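Local coordinates for protein carbohydrate deacetylase Agd3 (Neosartorya fumigata, PDB 6NWZ) that probably removes N-acetyl groups from the fungal exopolysaccharide galactosaminogalactan in a metal-dependent manner, and is required for biofilm formation, at residues 340-351 with 391-402; 425-433 with 446-454. One frame throughout, in Å; residues are numbered along the deposited sequence.

Interaction 1: 340-351 with 391-402; sequences FKKPLGTGTDLW and THEEQNNATYAD. With ZN (zinc ion), chain L; NAG (2-acetamido-2-deoxy-beta-D-glucopyranose), chain B.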
loop_
_atom_site.group_PDB
_atom_site.type_symbol
_atom_site.label_atom_id
_atom_site.label_comp_id
_atom_site.label_asym_id
_atom_site.label_seq_id
_atom_site.Cartn_x
_atom_site.Cartn_y
_atom_site.Cartn_z
ATOM N N PHE A 340 9.727 -2.804 -24.516
ATOM C CA PHE A 340 10.036 -3.484 -25.769
ATOM C C PHE A 340 9.685 -4.965 -25.667
ATOM O O PHE A 340 10.217 -5.682 -24.812
ATOM C CB PHE A 340 11.511 -3.304 -26.117
ATOM C CG PHE A 340 12.012 -4.256 -27.165
ATOM C CD1 PHE A 340 11.689 -4.076 -28.497
ATOM C CD2 PHE A 340 12.807 -5.336 -26.814
ATOM C CE1 PHE A 340 12.154 -4.954 -29.464
ATOM C CE2 PHE A 340 13.274 -6.217 -27.776
ATOM C CZ PHE A 340 12.947 -6.025 -29.100
ATOM N N LYS A 341 8.795 -5.422 -26.544
ATOM C CA LYS A 341 8.410 -6.828 -26.614
ATOM C C LYS A 341 9.310 -7.531 -27.624
ATOM O O LYS A 341 9.243 -7.252 -28.825
ATOM C CB LYS A 341 6.939 -6.966 -27.000
ATOM C CG LYS A 341 6.492 -8.389 -27.283
ATOM C CD LYS A 341 4.987 -8.442 -27.496
ATOM C CE LYS A 341 4.558 -9.739 -28.164
ATOM N NZ LYS A 341 5.003 -10.940 -27.409
ATOM N N LYS A 342 10.147 -8.441 -27.141
ATOM C CA LYS A 342 11.070 -9.135 -28.031
ATOM C C LYS A 342 10.325 -10.196 -28.830
ATOM O O LYS A 342 9.569 -10.985 -28.249
ATOM C CB LYS A 342 12.207 -9.787 -27.249
ATOM C CG LYS A 342 13.363 -10.227 -28.131
ATOM C CD LYS A 342 14.162 -11.361 -27.512
ATOM C CE LYS A 342 13.427 -12.684 -27.647
ATOM N NZ LYS A 342 14.295 -13.847 -27.306
ATOM N N PRO A 343 10.495 -10.238 -30.149
ATOM C CA PRO A 343 9.929 -11.345 -30.928
ATOM C C PRO A 343 10.526 -12.667 -30.475
ATOM O O PRO A 343 11.746 -12.811 -30.364
ATOM C CB PRO A 343 10.324 -11.004 -32.368
ATOM C CG PRO A 343 10.578 -9.532 -32.354
ATOM C CD PRO A 343 11.140 -9.229 -31.003
ATOM N N LEU A 344 9.650 -13.632 -30.201
ATOM C CA LEU A 344 10.083 -14.912 -29.657
ATOM C C LEU A 344 11.039 -15.616 -30.613
ATOM O O LEU A 344 10.843 -15.615 -31.831
ATOM C CB LEU A 344 8.868 -15.799 -29.380
ATOM C CG LEU A 344 7.729 -15.177 -28.568
ATOM C CD1 LEU A 344 6.485 -16.044 -28.665
ATOM C CD2 LEU A 344 8.140 -14.988 -27.121
ATOM N N GLY A 345 12.089 -16.214 -30.048
ATOM C CA GLY A 345 13.044 -16.980 -30.815
ATOM C C GLY A 345 14.245 -16.210 -31.322
ATOM O O GLY A 345 15.175 -16.831 -31.847
ATOM N N THR A 346 14.261 -14.888 -31.183
ATOM C CA THR A 346 15.350 -14.067 -31.685
ATOM C C THR A 346 16.333 -13.751 -30.558
ATOM O O THR A 346 16.247 -14.294 -29.453
ATOM C CB THR A 346 14.796 -12.789 -32.320
ATOM O OG1 THR A 346 14.227 -11.955 -31.303
ATOM C CG2 THR A 346 13.730 -13.130 -33.352
ATOM N N GLY A 347 17.280 -12.861 -30.840
ATOM C CA GLY A 347 18.296 -12.464 -29.888
ATOM C C GLY A 347 19.607 -13.202 -30.104
ATOM O O GLY A 347 19.717 -14.134 -30.904
ATOM N N THR A 348 20.624 -12.766 -29.356
ATOM C CA THR A 348 21.952 -13.363 -29.416
ATOM C C THR A 348 22.492 -13.558 -28.007
ATOM O O THR A 348 22.359 -12.674 -27.156
ATOM C CB THR A 348 22.924 -12.495 -30.226
ATOM O OG1 THR A 348 22.349 -12.204 -31.505
ATOM C CG2 THR A 348 24.248 -13.219 -30.428
ATOM N N ASP A 349 23.103 -14.716 -27.766
ATOM C CA ASP A 349 23.655 -15.008 -26.451
ATOM C C ASP A 349 24.806 -14.060 -26.130
ATOM O O ASP A 349 25.637 -13.752 -26.989
ATOM C CB ASP A 349 24.137 -16.460 -26.385
ATOM C CG ASP A 349 23.023 -17.464 -26.638
ATOM O OD1 ASP A 349 21.852 -17.145 -26.347
ATOM O OD2 ASP A 349 23.316 -18.578 -27.124
ATOM N N LEU A 350 24.844 -13.584 -24.882
ATOM C CA LEU A 350 25.968 -12.795 -24.397
ATOM C C LEU A 350 26.877 -13.556 -23.445
ATOM O O LEU A 350 28.036 -13.164 -23.279
ATOM C CB LEU A 350 25.473 -11.524 -23.689
ATOM C CG LEU A 350 24.653 -10.533 -24.515
ATOM C CD1 LEU A 350 24.504 -9.226 -23.759
ATOM C CD2 LEU A 350 25.288 -10.297 -25.874
ATOM N N TRP A 351 26.389 -14.629 -22.831
ATOM C CA TRP A 351 27.178 -15.350 -21.845
ATOM C C TRP A 351 28.395 -16.000 -22.499
ATOM O O TRP A 351 28.319 -16.448 -23.649
ATOM C CB TRP A 351 26.325 -16.416 -21.158
ATOM C CG TRP A 351 25.582 -15.912 -19.955
ATOM C CD1 TRP A 351 24.681 -14.889 -19.916
ATOM C CD2 TRP A 351 25.674 -16.416 -18.618
ATOM N NE1 TRP A 351 24.213 -14.720 -18.637
ATOM C CE2 TRP A 351 24.805 -15.648 -17.821
ATOM C CE3 TRP A 351 26.408 -17.442 -18.017
ATOM C CZ2 TRP A 351 24.651 -15.872 -16.454
ATOM C CZ3 TRP A 351 26.254 -17.664 -16.662
ATOM C CH2 TRP A 351 25.383 -16.882 -15.894
ATOM N N THR A 391 24.112 -12.104 -13.110
ATOM C CA THR A 391 25.000 -11.079 -13.643
ATOM C C THR A 391 24.318 -9.733 -13.837
ATOM O O THR A 391 24.974 -8.785 -14.284
ATOM C CB THR A 391 25.599 -11.538 -14.977
ATOM O OG1 THR A 391 24.637 -11.361 -16.024
ATOM C CG2 THR A 391 25.968 -13.001 -14.903
ATOM N N HIS A 392 23.027 -9.630 -13.521
ATOM C CA HIS A 392 22.243 -8.410 -13.727
ATOM C C HIS A 392 22.105 -8.068 -15.210
ATOM O O HIS A 392 21.977 -6.898 -15.579
ATOM C CB HIS A 392 22.832 -7.227 -12.952
ATOM C CG HIS A 392 21.903 -6.063 -12.830
ATOM N ND1 HIS A 392 21.591 -5.248 -13.898
ATOM C CD2 HIS A 392 21.212 -5.580 -11.771
ATOM C CE1 HIS A 392 20.749 -4.312 -13.501
ATOM N NE2 HIS A 392 20.503 -4.491 -12.215
ATOM N N GLU A 393 22.119 -9.086 -16.069
ATOM C CA GLU A 393 21.940 -8.867 -17.499
ATOM C C GLU A 393 20.523 -8.391 -17.790
ATOM O O GLU A 393 19.548 -8.982 -17.314
ATOM C CB GLU A 393 22.229 -10.149 -18.282
ATOM C CG GLU A 393 21.992 -10.024 -19.788
ATOM C CD GLU A 393 22.186 -11.337 -20.527
ATOM O OE1 GLU A 393 22.378 -12.373 -19.858
ATOM O OE2 GLU A 393 22.149 -11.336 -21.777
ATOM N N GLU A 394 20.416 -7.319 -18.570
ATOM C CA GLU A 394 19.118 -6.832 -19.013
ATOM C C GLU A 394 18.502 -7.825 -19.989
ATOM O O GLU A 394 19.175 -8.335 -20.890
ATOM C CB GLU A 394 19.267 -5.460 -19.666
ATOM C CG GLU A 394 20.393 -4.625 -19.067
ATOM C CD GLU A 394 19.892 -3.466 -18.230
ATOM O OE1 GLU A 394 18.989 -2.745 -18.701
ATOM O OE2 GLU A 394 20.403 -3.276 -17.103
ATOM N N GLN A 395 17.212 -8.100 -19.810
ATOM C CA GLN A 395 16.564 -9.212 -20.491
ATOM C C GLN A 395 15.500 -8.775 -21.490
ATOM O O GLN A 395 14.759 -9.626 -21.992
ATOM C CB GLN A 395 15.954 -10.161 -19.461
ATOM C CG GLN A 395 16.933 -10.590 -18.386
ATOM C CD GLN A 395 16.293 -11.471 -17.341
ATOM O OE1 GLN A 395 15.132 -11.854 -17.467
ATOM N NE2 GLN A 395 17.049 -11.797 -16.297
ATOM N N ASN A 396 15.409 -7.478 -21.798
ATOM C CA ASN A 396 14.397 -7.018 -22.746
ATOM C C ASN A 396 14.581 -7.643 -24.123
ATOM O O ASN A 396 13.597 -7.882 -24.833
ATOM C CB ASN A 396 14.429 -5.495 -22.857
ATOM C CG ASN A 396 13.669 -4.816 -21.741
ATOM O OD1 ASN A 396 13.174 -5.475 -20.829
ATOM N ND2 ASN A 396 13.571 -3.493 -21.805
ATOM N N ASN A 397 15.832 -7.915 -24.514
ATOM C CA ASN A 397 16.160 -8.466 -25.825
ATOM C C ASN A 397 17.071 -9.684 -25.702
ATOM O O ASN A 397 17.677 -10.105 -26.693
ATOM C CB ASN A 397 16.814 -7.392 -26.703
ATOM C CG ASN A 397 16.785 -7.729 -28.191
ATOM O OD1 ASN A 397 16.059 -8.617 -28.636
ATOM N ND2 ASN A 397 17.581 -7.001 -28.965
ATOM N N ALA A 398 17.180 -10.256 -24.505
ATOM C CA ALA A 398 18.063 -11.386 -24.274
ATOM C C ALA A 398 17.423 -12.681 -24.768
ATOM O O ALA A 398 16.230 -12.746 -25.075
ATOM C CB ALA A 398 18.414 -11.499 -22.792
ATOM N N THR A 399 18.240 -13.727 -24.837
ATOM C CA THR A 399 17.800 -15.035 -25.291
ATOM C C THR A 399 17.331 -15.887 -24.118
ATOM O O THR A 399 17.579 -15.579 -22.950
ATOM C CB THR A 399 18.930 -15.753 -26.020
ATOM O OG1 THR A 399 20.053 -15.869 -25.138
ATOM C CG2 THR A 399 19.342 -14.982 -27.253
ATOM N N TYR A 400 16.651 -16.988 -24.446
ATOM C CA TYR A 400 16.299 -17.963 -23.420
ATOM C C TYR A 400 17.546 -18.515 -22.739
ATOM O O TYR A 400 17.580 -18.654 -21.510
ATOM C CB TYR A 400 15.471 -19.095 -24.032
ATOM C CG TYR A 400 15.108 -20.201 -23.059
ATOM C CD1 TYR A 400 16.004 -21.223 -22.769
ATOM C CD2 TYR A 400 13.869 -20.226 -22.435
ATOM C CE1 TYR A 400 15.683 -22.226 -21.883
ATOM C CE2 TYR A 400 13.536 -21.235 -21.548
ATOM C CZ TYR A 400 14.451 -22.233 -21.278
ATOM O OH TYR A 400 14.145 -23.246 -20.400
ATOM N N ALA A 401 18.581 -18.834 -23.521
ATOM C CA ALA A 401 19.794 -19.415 -22.952
ATOM C C ALA A 401 20.459 -18.465 -21.964
ATOM O O ALA A 401 20.958 -18.899 -20.918
ATOM C CB ALA A 401 20.770 -19.792 -24.066
ATOM N N ASP A 402 20.488 -17.168 -22.279
ATOM C CA ASP A 402 21.077 -16.200 -21.358
ATOM C C ASP A 402 20.268 -16.118 -20.071
ATOM O O ASP A 402 20.819 -16.216 -18.967
ATOM C CB ASP A 402 21.172 -14.821 -22.019
ATOM C CG ASP A 402 22.366 -14.690 -22.954
ATOM O OD1 ASP A 402 23.174 -15.641 -23.050
ATOM O OD2 ASP A 402 22.497 -13.625 -23.596
HETATM ZN ZN ZN L . 19.218 -3.967 -10.263
HETATM C C1 NAG B . 17.686 -7.173 -30.388
HETATM C C2 NAG B . 18.167 -5.856 -31.009
HETATM C C3 NAG B . 18.438 -6.031 -32.501
HETATM C C4 NAG B . 19.389 -7.195 -32.737
HETATM C C5 NAG B . 18.815 -8.453 -32.094
HETATM C C6 NAG B . 19.719 -9.657 -32.220
HETATM C C7 NAG B . 17.260 -3.945 -29.762
HETATM C C8 NAG B . 16.174 -2.914 -29.693
HETATM N N2 NAG B . 17.196 -4.796 -30.790
HETATM O O3 NAG B . 18.991 -4.829 -33.025
HETATM O O4 NAG B . 19.556 -7.408 -34.135
HETATM O O5 NAG B . 18.619 -8.223 -30.691
HETATM O O6 NAG B . 21.048 -9.355 -31.824
HETATM O O7 NAG B . 18.155 -4.006 -28.924
#

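Interaction 2: 425-433 with 446-454; sequences FTSNGIIPP and AWWDNGIRN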
loop_
_atom_site.group_PDB
_atom_site.type_symbol
_atom_site.label_atom_id
_atom_site.label_comp_id
_atom_site.label_asym_id
_atom_site.label_seq_id
_atom_site.Cartn_x
_atom_site.Cartn_y
_atom_site.Cartn_z
ATOM N N PHE A 425 13.238 -15.878 3.170
ATOM C CA PHE A 425 13.768 -16.159 1.846
ATOM C C PHE A 425 12.627 -16.406 0.869
ATOM O O PHE A 425 11.616 -17.020 1.222
ATOM C CB PHE A 425 14.703 -17.373 1.874
ATOM C CG PHE A 425 15.282 -17.717 0.537
ATOM C CD1 PHE A 425 16.266 -16.925 -0.028
ATOM C CD2 PHE A 425 14.841 -18.830 -0.156
ATOM C CE1 PHE A 425 16.801 -17.240 -1.262
ATOM C CE2 PHE A 425 15.372 -19.152 -1.388
ATOM C CZ PHE A 425 16.352 -18.357 -1.942
ATOM N N THR A 426 12.800 -15.922 -0.360
ATOM C CA THR A 426 11.823 -16.078 -1.431
ATOM C C THR A 426 12.397 -17.025 -2.477
ATOM O O THR A 426 13.464 -16.757 -3.042
ATOM C CB THR A 426 11.477 -14.728 -2.064
ATOM O OG1 THR A 426 10.847 -13.881 -1.093
ATOM C CG2 THR A 426 10.549 -14.916 -3.248
ATOM N N SER A 427 11.691 -18.128 -2.734
ATOM C CA SER A 427 12.172 -19.154 -3.650
ATOM C C SER A 427 11.435 -19.188 -4.981
ATOM O O SER A 427 11.965 -19.751 -5.944
ATOM C CB SER A 427 12.080 -20.542 -2.994
ATOM O OG SER A 427 10.749 -20.855 -2.609
ATOM N N ASN A 428 10.242 -18.603 -5.062
ATOM C CA ASN A 428 9.440 -18.634 -6.277
ATOM C C ASN A 428 9.342 -17.271 -6.945
ATOM O O ASN A 428 8.501 -17.085 -7.833
ATOM C CB ASN A 428 8.040 -19.172 -5.972
ATOM C CG ASN A 428 7.276 -18.291 -5.002
ATOM O OD1 ASN A 428 7.858 -17.449 -4.321
ATOM N ND2 ASN A 428 5.966 -18.488 -4.929
ATOM N N GLY A 429 10.176 -16.315 -6.543
ATOM C CA GLY A 429 10.105 -14.978 -7.099
ATOM C C GLY A 429 11.476 -14.352 -7.216
ATOM O O GLY A 429 12.429 -14.743 -6.532
ATOM N N ILE A 430 11.567 -13.366 -8.108
ATOM C CA ILE A 430 12.792 -12.614 -8.323
ATOM C C ILE A 430 12.454 -11.133 -8.396
ATOM O O ILE A 430 11.303 -10.739 -8.584
ATOM C CB ILE A 430 13.535 -13.034 -9.610
ATOM C CG1 ILE A 430 12.757 -12.570 -10.847
ATOM C CG2 ILE A 430 13.756 -14.533 -9.643
ATOM C CD1 ILE A 430 13.494 -12.788 -12.149
ATOM N N ILE A 431 13.489 -10.315 -8.243
ATOM C CA ILE A 431 13.427 -8.905 -8.614
ATOM C C ILE A 431 14.093 -8.789 -9.979
ATOM O O ILE A 431 15.329 -8.813 -10.061
ATOM C CB ILE A 431 14.118 -8.011 -7.572
ATOM C CG1 ILE A 431 13.548 -8.274 -6.172
ATOM C CG2 ILE A 431 13.991 -6.545 -7.971
ATOM C CD1 ILE A 431 14.134 -7.388 -5.086
ATOM N N PRO A 432 13.334 -8.691 -11.068
ATOM C CA PRO A 432 13.945 -8.701 -12.406
ATOM C C PRO A 432 14.930 -7.557 -12.565
ATOM O O PRO A 432 14.700 -6.449 -12.056
ATOM C CB PRO A 432 12.740 -8.554 -13.350
ATOM C CG PRO A 432 11.616 -8.066 -12.490
ATOM C CD PRO A 432 11.865 -8.621 -11.126
ATOM N N PRO A 433 16.043 -7.784 -13.263
ATOM C CA PRO A 433 17.139 -6.800 -13.266
ATOM C C PRO A 433 16.727 -5.534 -14.003
ATOM O O PRO A 433 16.448 -5.565 -15.204
ATOM C CB PRO A 433 18.274 -7.537 -13.983
ATOM C CG PRO A 433 17.567 -8.517 -14.886
ATOM C CD PRO A 433 16.299 -8.915 -14.175
ATOM N N ALA A 446 12.137 -18.795 -19.303
ATOM C CA ALA A 446 13.347 -19.181 -18.585
ATOM C C ALA A 446 13.154 -19.053 -17.080
ATOM O O ALA A 446 13.622 -19.904 -16.314
ATOM C CB ALA A 446 14.531 -18.337 -19.053
ATOM N N TRP A 447 12.470 -17.993 -16.635
ATOM C CA TRP A 447 12.094 -17.899 -15.227
ATOM C C TRP A 447 11.233 -19.086 -14.825
ATOM O O TRP A 447 11.495 -19.747 -13.815
ATOM C CB TRP A 447 11.325 -16.603 -14.945
ATOM C CG TRP A 447 11.990 -15.317 -15.324
ATOM C CD1 TRP A 447 13.197 -15.157 -15.938
ATOM C CD2 TRP A 447 11.469 -13.997 -15.112
ATOM N NE1 TRP A 447 13.458 -13.822 -16.125
ATOM C CE2 TRP A 447 12.413 -13.089 -15.626
ATOM C CE3 TRP A 447 10.294 -13.499 -14.539
ATOM C CZ2 TRP A 447 12.221 -11.710 -15.582
ATOM C CZ3 TRP A 447 10.105 -12.132 -14.497
ATOM C CH2 TRP A 447 11.062 -11.253 -15.016
ATOM N N TRP A 448 10.193 -19.367 -15.613
ATOM C CA TRP A 448 9.234 -20.398 -15.243
ATOM C C TRP A 448 9.857 -21.785 -15.265
ATOM O O TRP A 448 9.458 -22.654 -14.482
ATOM C CB TRP A 448 8.027 -20.346 -16.179
ATOM C CG TRP A 448 6.899 -21.233 -15.751
ATOM C CD1 TRP A 448 6.811 -22.588 -15.909
ATOM C CD2 TRP A 448 5.695 -20.828 -15.096
ATOM N NE1 TRP A 448 5.628 -23.049 -15.387
ATOM C CE2 TRP A 448 4.924 -21.988 -14.883
ATOM C CE3 TRP A 448 5.193 -19.595 -14.666
ATOM C CZ2 TRP A 448 3.677 -21.952 -14.261
ATOM C CZ3 TRP A 448 3.958 -19.560 -14.050
ATOM C CH2 TRP A 448 3.212 -20.732 -13.855
ATOM N N ASP A 449 10.820 -22.021 -16.159
ATOM C CA ASP A 449 11.462 -23.328 -16.206
ATOM C C ASP A 449 12.308 -23.585 -14.967
ATOM O O ASP A 449 12.573 -24.745 -14.638
ATOM C CB ASP A 449 12.287 -23.453 -17.486
ATOM C CG ASP A 449 11.416 -23.510 -18.735
ATOM O OD1 ASP A 449 10.173 -23.558 -18.597
ATOM O OD2 ASP A 449 11.973 -23.509 -19.854
ATOM N N ASN A 450 12.730 -22.533 -14.273
ATOM C CA ASN A 450 13.199 -22.652 -12.905
ATOM C C ASN A 450 12.027 -22.349 -11.970
ATOM O O ASN A 450 10.908 -22.082 -12.410
ATOM C CB ASN A 450 14.399 -21.736 -12.674
ATOM C CG ASN A 450 15.548 -22.035 -13.627
ATOM O OD1 ASN A 450 16.407 -22.873 -13.344
ATOM N ND2 ASN A 450 15.565 -21.353 -14.768
ATOM N N GLY A 451 12.266 -22.385 -10.666
ATOM C CA GLY A 451 11.153 -22.287 -9.736
ATOM C C GLY A 451 10.385 -20.977 -9.665
ATOM O O GLY A 451 9.620 -20.775 -8.716
ATOM N N ILE A 452 10.544 -20.093 -10.654
ATOM C CA ILE A 452 10.045 -18.721 -10.566
ATOM C C ILE A 452 8.621 -18.655 -11.099
ATOM O O ILE A 452 8.340 -19.101 -12.218
ATOM C CB ILE A 452 10.964 -17.747 -11.324
ATOM C CG1 ILE A 452 12.392 -17.844 -10.798
ATOM C CG2 ILE A 452 10.461 -16.316 -11.193
ATOM C CD1 ILE A 452 12.479 -17.837 -9.293
ATOM N N ARG A 453 7.723 -18.086 -10.293
ATOM C CA ARG A 453 6.320 -17.925 -10.640
ATOM C C ARG A 453 5.828 -16.491 -10.529
ATOM O O ARG A 453 4.815 -16.153 -11.148
ATOM C CB ARG A 453 5.441 -18.812 -9.743
ATOM C CG ARG A 453 5.790 -20.288 -9.788
ATOM C CD ARG A 453 5.293 -20.922 -11.066
ATOM N NE ARG A 453 5.650 -22.330 -11.153
ATOM C CZ ARG A 453 6.684 -22.789 -11.847
ATOM N NH1 ARG A 453 7.456 -21.945 -12.516
ATOM N NH2 ARG A 453 6.947 -24.090 -11.876
ATOM N N ASN A 454 6.515 -15.642 -9.772
ATOM C CA ASN A 454 6.100 -14.266 -9.564
ATOM C C ASN A 454 7.330 -13.373 -9.559
ATOM O O ASN A 454 8.470 -13.838 -9.470
ATOM C CB ASN A 454 5.343 -14.111 -8.246
ATOM C CG ASN A 454 6.200 -14.472 -7.055
ATOM O OD1 ASN A 454 7.021 -13.672 -6.609
ATOM N ND2 ASN A 454 6.037 -15.690 -6.551
#

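Interaction 1: 340-351 with 391-402
The ammonium group of K342 is gripped by both segments: NZ gives one hydrogen bond to A398 O at 3.2 Å and another to T346 O at 2.9 Å, and it forms a salt bridge with D442 of helix 441-449. The loop 340-351, with a type II turn at P343-T346, lies along the glycosylated loop that leads into the N-cap of helix 400-417. At N397, part of an N-A-T glycosylation sequon, ND2 is joined covalently to the first sugar, whose O6 is hydrogen-bonded to T348 OG1. K342 CG runs across the other branch of this amide, 3.2 Å from N397 OD1. The sequon threonine does double duty: T399 OG1 donates to D349 OD1, which it meets nearly along the C-O axis, and accepts the capping bond from D402 N. With CG of D402 beside its backbone N (chi1 -80°), the carboxylate swings back to the loop, where OD2 takes L350 N through its syn lone pair at 2.7 Å and OD1 a weak bond from W351 N. Beyond it, the W351 indole meets E393 at its edge, NE1 giving OE1 a weak bond while also bonding E406; farther along the ring, T391 CG2 touches CZ2 at 3.5 Å.

Interaction 2: 425-433 with 446-454
I430 and W447 form the tightly packed half of this contact, a CH-pi interaction in which CD1 of the isoleucine sits 3.7 Å from the centroid of the six-membered ring, 12° off its normal. Chi1 of I430 (71°) places CG1 between the backbone N and the carbonyl carbon, which sends the two branches to different partners: CD1 covers the indole face, while CG2 meets I452 CD1 at 3.6 Å. P432 CB adds a second apolar touch at W447 CH2, and W447 NE1 is satisfied by Q395. In the deacetylase domain this packing joins the end of helix 441-449 to the chain that follows strand 424-426.

The backbones are stitched by a single beta bridge between G429 and N454. N428 O takes two N-H groups, R453 N at 2.8 Å along an almost straight bond (177°) and N454 N at 3.1 Å, and a weak bond runs from I430 N to N454 O.

The contact thins at S427 and G451, both exposed, though N428 CA still makes a CA-H...O contact to G451 O at 3.3 Å. There R453 turns back to its own segment, laying its guanidinium over the W448 ring and donating from NH1 to W448 O and I452 O. The chemistry implies a division of labour: apolar burial holds the helix end, while main-chain bonds to N428 O set the register of the bridge.

Interactions 1 and 2 lie in series within the deacetylase domain, their centres about 16 Å apart. The helix capped in interaction 1, 400-417, runs on to strand 424-426, which pairs in parallel with strand 384-387 and opens interaction 2. Helix 441-449 serves both, supplying D442 to the loop of interaction 1 and W447 to the core of interaction 2. E393 O also packs against P433. Both contacts lie near a zinc site: H392 of interaction 1 shares the ion with D256 and H388, and P432 comes within about 6 Å of the H388 side chain (nearest atoms). Interaction 1 thus supplies one ligand and interaction 2 packs beside another, consistent with a metal-dependent deacetylase.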